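Local coordinates for protein aminotransferase (Bacillus subtilis, PDB 6L1O) that transfers amino groups with a pyridoxal 5'-phosphate cofactor and belongs to the pathway that makes the dipeptide antibiotic bacilysin, at residues Ala182-Ala186 with Ala187-Lys191. Numbering follows the deposited sequence.
Sequences AVADA and AFYAK
Asp185 caps the start of helix 186-199 by accepting the backbone N-H of Phe188 at its carboxylate. OD1 of Asp185 lies 3.0 Å from N of Phe188, and the N-H...O angle of 164° makes the bond close to straight; it arrives nearly along the C-O direction of OD1. The carboxylate reaches this amide because CG sits between the backbone N and the carbonyl carbon (chi1 54°), which brings OD1 back to the amide at the helix start, although CB sets out away from the helix. The positive end of the helix dipole would favour the negatively charged carboxylate here. The main chain of the same residue is engaged as well: Tyr189 N donates to Asp185 O at 3.1 Å, in the carbonyl plane, and one residue on, Ala190 N donates to Ala186 O at 2.8 Å. Thus Asp185 uses its side chain on one amide of the first turn and its carbonyl on the next.

Beyond the cap, Ala184 supplies the apolar contact. Both aromatic rings lean back toward the incoming chain, and Ala184 CB, which faces the helix, touches each: CD2 of Phe188 at 3.7 Å and the phenol end of Tyr189, with CZ also 3.7 Å away. CG of Tyr189 is anti to the carbonyl carbon, which lays its ring back along that chain. CD2 of Tyr189 consequently approaches Asp185 O to 3.4 Å. Both aromatic residues are buried; the Tyr189 ring also packs edge-to-face with His205 of strand 202-206 and touches Tyr175, which Ala184 meets too.

An N-cap aspartate with a contact at the hydrophobic-staple positions, Ala184 to Tyr189, marks the start of the helix linking parallel strands 168-174 and 202-206, a beta-alpha-beta connection in the central sheet of the fold type I PLP enzymes, to which aminotransferases of this family belong.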
ATOM      1  N   ALA B 182      13.283 -26.104   1.552  1.00 16.82           N
ATOM      2  CA  ALA B 182      13.907 -26.529   2.802  1.00 18.55           C
ATOM      3  C   ALA B 182      13.161 -25.943   4.000  1.00 19.24           C
ATOM      4  O   ALA B 182      12.477 -24.939   3.880  1.00 19.60           O
ATOM      5  CB  ALA B 182      15.375 -26.079   2.825  1.00 19.65           C
ATOM      6  N   VAL B 183      13.353 -26.540   5.153  1.00 18.14           N
ATOM      7  CA  VAL B 183      12.669 -26.161   6.375  1.00 20.28           C
ATOM      8  C   VAL B 183      13.690 -25.919   7.477  1.00 21.46           C
ATOM      9  O   VAL B 183      14.793 -26.344   7.349  1.00 22.04           O
ATOM     10  CB  VAL B 183      11.648 -27.233   6.811  1.00 20.75           C
ATOM     11  CG1 VAL B 183      10.461 -27.275   5.827  1.00 19.61           C
ATOM     12  CG2 VAL B 183      12.297 -28.612   6.944  1.00 22.27           C
ATOM     13  N   ALA B 184      13.311 -25.135   8.474  1.00 24.18           N
ATOM     14  CA  ALA B 184      14.150 -24.839   9.624  1.00 27.20           C
ATOM     15  C   ALA B 184      13.479 -25.304  10.925  1.00 28.53           C
ATOM     16  O   ALA B 184      12.292 -25.501  10.963  1.00 33.95           O
ATOM     17  CB  ALA B 184      14.414 -23.355   9.682  1.00 27.33           C
ATOM     18  N   ASP B 185      14.239 -25.429  12.008  1.00 32.45           N
ATOM     19  CA  ASP B 185      13.664 -25.766  13.324  1.00 34.44           C
ATOM     20  C   ASP B 185      14.012 -24.748  14.378  1.00 33.56           C
ATOM     21  O   ASP B 185      14.764 -23.801  14.093  1.00 29.86           O
ATOM     22  CB  ASP B 185      14.074 -27.189  13.759  1.00 36.37           C
ATOM     23  CG  ASP B 185      15.550 -27.405  13.748  1.00 40.36           C
ATOM     24  OD1 ASP B 185      16.311 -26.470  14.073  1.00 40.91           O
ATOM     25  OD2 ASP B 185      15.961 -28.540  13.418  1.00 44.96           O
ATOM     26  N   ALA B 186      13.471 -24.967  15.589  1.00 34.10           N
ATOM     27  CA  ALA B 186      13.642 -24.050  16.727  1.00 34.90           C
ATOM     28  C   ALA B 186      15.106 -23.766  17.055  1.00 31.06           C
ATOM     29  O   ALA B 186      15.480 -22.614  17.298  1.00 29.79           O
ATOM     30  CB  ALA B 186      12.941 -24.595  17.954  1.00 36.22           C
ATOM     31  N   ALA B 187      15.919 -24.807  16.992  1.00 31.16           N
ATOM     32  CA  ALA B 187      17.366 -24.677  17.210  1.00 33.79           C
ATOM     33  C   ALA B 187      18.033 -23.741  16.187  1.00 29.50           C
ATOM     34  O   ALA B 187      18.893 -22.926  16.542  1.00 26.44           O
ATOM     35  CB  ALA B 187      18.060 -26.061  17.162  1.00 34.98           C
ATOM     36  N   PHE B 188      17.710 -23.906  14.909  1.00 25.46           N
ATOM     37  CA  PHE B 188      18.274 -22.975  13.919  1.00 23.41           C
ATOM     38  C   PHE B 188      17.875 -21.533  14.237  1.00 23.69           C
ATOM     39  O   PHE B 188      18.703 -20.631  14.205  1.00 21.80           O
ATOM     40  CB  PHE B 188      17.840 -23.301  12.522  1.00 23.52           C
ATOM     41  CG  PHE B 188      18.171 -22.232  11.542  1.00 22.55           C
ATOM     42  CD1 PHE B 188      19.463 -22.070  11.099  1.00 24.18           C
ATOM     43  CD2 PHE B 188      17.201 -21.350  11.110  1.00 22.92           C
ATOM     44  CE1 PHE B 188      19.778 -21.071  10.205  1.00 24.56           C
ATOM     45  CE2 PHE B 188      17.500 -20.334  10.251  1.00 23.73           C
ATOM     46  CZ  PHE B 188      18.770 -20.195   9.756  1.00 24.40           C
ATOM     47  N   TYR B 189      16.608 -21.356  14.589  1.00 25.15           N
ATOM     48  CA  TYR B 189      16.102 -20.026  14.852  1.00 26.62           C
ATOM     49  C   TYR B 189      16.731 -19.426  16.097  1.00 27.64           C
ATOM     50  O   TYR B 189      16.928 -18.222  16.160  1.00 25.19           O
ATOM     51  CB  TYR B 189      14.562 -20.035  14.979  1.00 25.40           C
ATOM     52  CG  TYR B 189      13.824 -20.253  13.679  1.00 24.96           C
ATOM     53  CD1 TYR B 189      14.170 -19.563  12.542  1.00 21.23           C
ATOM     54  CD2 TYR B 189      12.757 -21.152  13.591  1.00 28.22           C
ATOM     55  CE1 TYR B 189      13.511 -19.772  11.364  1.00 23.40           C
ATOM     56  CE2 TYR B 189      12.072 -21.357  12.389  1.00 26.17           C
ATOM     57  CZ  TYR B 189      12.446 -20.654  11.293  1.00 24.67           C
ATOM     58  OH  TYR B 189      11.789 -20.848  10.082  1.00 27.91           O
ATOM     59  N   ALA B 190      17.024 -20.277  17.086  1.00 27.39           N
ATOM     60  CA  ALA B 190      17.673 -19.815  18.313  1.00 29.63           C
ATOM     61  C   ALA B 190      19.074 -19.316  18.018  1.00 26.50           C
ATOM     62  O   ALA B 190      19.503 -18.307  18.549  1.00 28.23           O
ATOM     63  CB  ALA B 190      17.705 -20.934  19.357  1.00 27.23           C
ATOM     64  N   LYS B 191      19.747 -20.041  17.149  1.00 24.38           N
ATOM     65  CA  LYS B 191      21.080 -19.735  16.701  1.00 27.66           C
ATOM     66  C   LYS B 191      21.126 -18.419  15.937  1.00 28.02           C
ATOM     67  O   LYS B 191      21.935 -17.551  16.201  1.00 27.71           O
ATOM     68  CB  LYS B 191      21.530 -20.892  15.809  1.00 30.41           C
ATOM     69  CG  LYS B 191      22.996 -21.101  15.653  1.00 35.22           C
ATOM     70  CD  LYS B 191      23.237 -22.509  15.144  1.00 36.98           C
ATOM     71  CE  LYS B 191      24.656 -22.751  14.666  1.00 44.07           C
ATOM     72  NZ  LYS B 191      24.815 -24.210  14.335  1.00 44.79           N
TER